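Local coordinates for protein beta-agarase D (Zobellia galactanivorans, PDB 4ASM) that hydrolyses the beta-1,4 linkages of agarose at random points along the chain, with retention of anomeric configuration, through its GH16 catalytic domain, at residues M142-I150 against D327-P338. Sequence-based numbering, arbitrary orientation.
Sequences MNSTLASDI and DQSWQAEAYRSP
The turn before strand 147-153 approaches both ends of 327-338, with the CA atoms of Leu146 and Asp327 5.4 Å apart and those of Thr145 and Ser337 5.6 Å apart. Between those ends, 327-338 makes a short helix, with Gln328 at the N-cap and a Schellman motif at Tyr335. Thr145 points at the chain leaving this helix. With chi1 at 61°, its OG1 is tucked over its own backbone and reaches Pro338 CD at 3.3 Å. A hydrogen bond from this hydroxyl to Arg336 O is modelled, but the position of that oxygen is doubtful.

Leu146 packs against both Pro338 and Asp327. Its CG sits tightly on Pro338 CG at 3.5 Å, and the two side chains run nearly perpendicular. The CD2 branch touches Pro338 CD and lies 3.6 Å from Asp327 CB. Ser144 OG meets the same proline at CG, and accepts a nearly straight hydrogen bond from Leu146 N (165°), which closes an ST turn.

Asp327 ties its own segment together. Its OD1 takes a 2.8 Å hydrogen bond from Ser337 OG through the syn lone pair, while OD2 is hydrogen-bonded to Thr118 OG1. A water donates to Thr145 O and, weakly, to Asp327 OD1.

This buried packing belongs to the GH16 beta-sandwich. Strand 147-153 pairs antiparallel with strands 159-166 and 320-326, and the latter leads directly into 327-338. Gln328 lies beside Glu165 and Glu326, the probable proton donor and a probable substrate-binding residue, so the contact borders the likely catalytic cleft. Leu146 also packs on Val325 of strand 320-326 and Thr118 of strand 112-125.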
# COMPACT_ATOMS: atom_id res chain seq x y z
N MET A 142 -9.24 -1.16 8.62
CA MET A 142 -10.24 -0.27 9.20
C MET A 142 -11.60 -0.44 8.56
O MET A 142 -11.72 -0.43 7.33
CB MET A 142 -9.85 1.18 9.07
CG MET A 142 -8.66 1.56 9.84
SD MET A 142 -8.50 3.38 9.87
CE MET A 142 -8.29 3.62 8.11
N ASN A 143 -12.63 -0.52 9.41
CA ASN A 143 -14.01 -0.50 8.95
C ASN A 143 -14.44 0.95 8.64
O ASN A 143 -15.30 1.53 9.30
CB ASN A 143 -14.94 -1.13 9.99
CG ASN A 143 -16.32 -1.34 9.44
OD1 ASN A 143 -16.49 -1.50 8.23
ND2 ASN A 143 -17.31 -1.31 10.31
N SER A 144 -13.78 1.51 7.64
CA SER A 144 -13.86 2.94 7.29
C SER A 144 -13.68 3.07 5.80
O SER A 144 -13.06 2.22 5.17
CB SER A 144 -12.70 3.69 7.95
OG SER A 144 -12.75 5.08 7.69
N THR A 145 -14.23 4.15 5.24
CA THR A 145 -14.02 4.43 3.82
C THR A 145 -12.63 5.01 3.55
O THR A 145 -12.25 5.17 2.40
CB THR A 145 -15.08 5.39 3.29
OG1 THR A 145 -14.96 6.63 4.01
CG2 THR A 145 -16.48 4.83 3.54
N LEU A 146 -11.90 5.35 4.61
CA LEU A 146 -10.49 5.76 4.50
C LEU A 146 -9.60 4.62 4.06
O LEU A 146 -9.96 3.44 4.18
CB LEU A 146 -9.97 6.23 5.87
CG LEU A 146 -10.64 7.48 6.41
CD1 LEU A 146 -10.24 7.67 7.87
CD2 LEU A 146 -10.30 8.72 5.60
N ALA A 147 -8.42 4.97 3.56
CA ALA A 147 -7.44 3.98 3.11
C ALA A 147 -6.62 3.45 4.28
O ALA A 147 -6.03 4.24 5.05
CB ALA A 147 -6.50 4.60 2.07
N SER A 148 -6.61 2.12 4.41
CA SER A 148 -5.69 1.39 5.29
C SER A 148 -4.48 1.03 4.43
O SER A 148 -4.62 0.28 3.45
CB SER A 148 -6.36 0.12 5.80
OG SER A 148 -7.48 0.43 6.62
N ASP A 149 -3.32 1.60 4.78
CA ASP A 149 -2.13 1.53 3.91
C ASP A 149 -0.91 0.93 4.59
O ASP A 149 -0.53 1.36 5.70
CB ASP A 149 -1.70 2.93 3.43
CG ASP A 149 -2.75 3.65 2.61
OD1 ASP A 149 -3.48 3.01 1.83
OD2 ASP A 149 -2.80 4.92 2.73
N ILE A 150 -0.30 -0.05 3.92
CA ILE A 150 1.03 -0.55 4.30
C ILE A 150 1.82 -0.57 3.02
O ILE A 150 1.41 -1.19 2.04
CB ILE A 150 0.96 -1.97 4.90
CG1 ILE A 150 0.06 -1.97 6.14
CG2 ILE A 150 2.37 -2.46 5.20
CD1 ILE A 150 -0.17 -3.35 6.76
N ASP A 327 -6.99 9.91 3.73
CA ASP A 327 -8.19 10.39 3.06
C ASP A 327 -7.74 10.92 1.70
O ASP A 327 -7.28 12.06 1.58
CB ASP A 327 -8.82 11.51 3.92
CG ASP A 327 -10.25 11.83 3.53
OD1 ASP A 327 -10.65 11.47 2.41
OD2 ASP A 327 -10.96 12.47 4.33
N GLN A 328 -7.82 10.08 0.68
CA GLN A 328 -7.27 10.44 -0.65
C GLN A 328 -8.17 11.39 -1.42
O GLN A 328 -9.39 11.40 -1.23
CB GLN A 328 -6.92 9.18 -1.44
CG GLN A 328 -5.89 8.33 -0.68
CD GLN A 328 -5.53 7.02 -1.35
OE1 GLN A 328 -4.56 6.34 -0.96
NE2 GLN A 328 -6.30 6.64 -2.33
N SER A 329 -7.59 12.17 -2.32
CA SER A 329 -8.34 13.18 -3.05
C SER A 329 -9.56 12.63 -3.77
O SER A 329 -10.63 13.21 -3.69
CB SER A 329 -7.45 13.91 -4.05
OG SER A 329 -6.36 14.52 -3.40
N TRP A 330 -9.39 11.51 -4.48
CA TRP A 330 -10.51 10.96 -5.28
C TRP A 330 -11.68 10.53 -4.39
O TRP A 330 -12.86 10.77 -4.72
CB TRP A 330 -10.02 9.82 -6.20
CG TRP A 330 -9.63 8.54 -5.48
CD1 TRP A 330 -8.59 8.36 -4.62
CD2 TRP A 330 -10.33 7.29 -5.53
NE1 TRP A 330 -8.57 7.06 -4.16
CE2 TRP A 330 -9.63 6.39 -4.70
CE3 TRP A 330 -11.48 6.85 -6.21
CZ2 TRP A 330 -10.04 5.06 -4.52
CZ3 TRP A 330 -11.88 5.53 -6.04
CH2 TRP A 330 -11.17 4.66 -5.19
N GLN A 331 -11.37 9.91 -3.25
CA GLN A 331 -12.40 9.50 -2.32
C GLN A 331 -13.09 10.73 -1.73
O GLN A 331 -14.32 10.78 -1.64
CB GLN A 331 -11.79 8.64 -1.20
CG GLN A 331 -11.39 7.22 -1.60
CD GLN A 331 -12.60 6.28 -1.76
OE1 GLN A 331 -12.88 5.42 -0.89
NE2 GLN A 331 -13.29 6.43 -2.85
N ALA A 332 -12.30 11.72 -1.30
CA ALA A 332 -12.84 12.91 -0.65
C ALA A 332 -13.71 13.73 -1.60
O ALA A 332 -14.79 14.21 -1.21
CB ALA A 332 -11.71 13.74 -0.07
N GLU A 333 -13.25 13.89 -2.85
CA GLU A 333 -14.03 14.66 -3.82
C GLU A 333 -15.41 14.03 -4.03
O GLU A 333 -16.42 14.75 -4.15
CB GLU A 333 -13.27 14.75 -5.14
CG GLU A 333 -14.05 15.52 -6.22
CD GLU A 333 -13.23 15.88 -7.45
OE1 GLU A 333 -12.00 15.73 -7.43
OE2 GLU A 333 -13.85 16.32 -8.44
N ALA A 334 -15.43 12.69 -4.06
CA ALA A 334 -16.65 11.92 -4.29
C ALA A 334 -17.51 11.78 -3.03
O ALA A 334 -18.58 11.15 -3.08
CB ALA A 334 -16.29 10.53 -4.82
N TYR A 335 -17.07 12.37 -1.91
CA TYR A 335 -17.77 12.28 -0.61
C TYR A 335 -17.81 10.85 -0.08
O TYR A 335 -18.66 10.51 0.77
CB TYR A 335 -19.17 12.89 -0.67
CG TYR A 335 -19.14 14.39 -0.88
CD1 TYR A 335 -18.90 15.26 0.19
CD2 TYR A 335 -19.33 14.94 -2.14
CE1 TYR A 335 -18.87 16.62 -0.00
CE2 TYR A 335 -19.28 16.32 -2.35
CZ TYR A 335 -19.06 17.15 -1.27
OH TYR A 335 -19.02 18.53 -1.46
N ARG A 336 -16.92 10.01 -0.58
CA ARG A 336 -16.81 8.67 -0.01
C ARG A 336 -16.08 8.64 1.33
O ARG A 336 -16.24 7.67 2.07
CB ARG A 336 -16.28 7.64 -1.02
CG ARG A 336 -17.35 7.29 -2.08
CD ARG A 336 -16.95 6.06 -2.90
NE ARG A 336 -15.77 6.39 -3.68
CZ ARG A 336 -15.80 6.92 -4.90
NH1 ARG A 336 -16.96 7.16 -5.54
NH2 ARG A 336 -14.66 7.22 -5.49
N SER A 337 -15.34 9.71 1.67
CA SER A 337 -14.68 9.89 2.99
C SER A 337 -15.67 9.78 4.13
O SER A 337 -16.85 10.05 3.92
CB SER A 337 -14.12 11.30 3.18
OG SER A 337 -13.43 11.83 2.08
N PRO A 338 -15.18 9.49 5.34
CA PRO A 338 -16.08 9.29 6.49
C PRO A 338 -17.01 10.46 6.78
O PRO A 338 -16.65 11.62 6.57
CB PRO A 338 -15.12 9.09 7.66
CG PRO A 338 -13.92 8.47 7.01
CD PRO A 338 -13.78 9.23 5.72
O HOH W 1 -11.46 8.18 2.12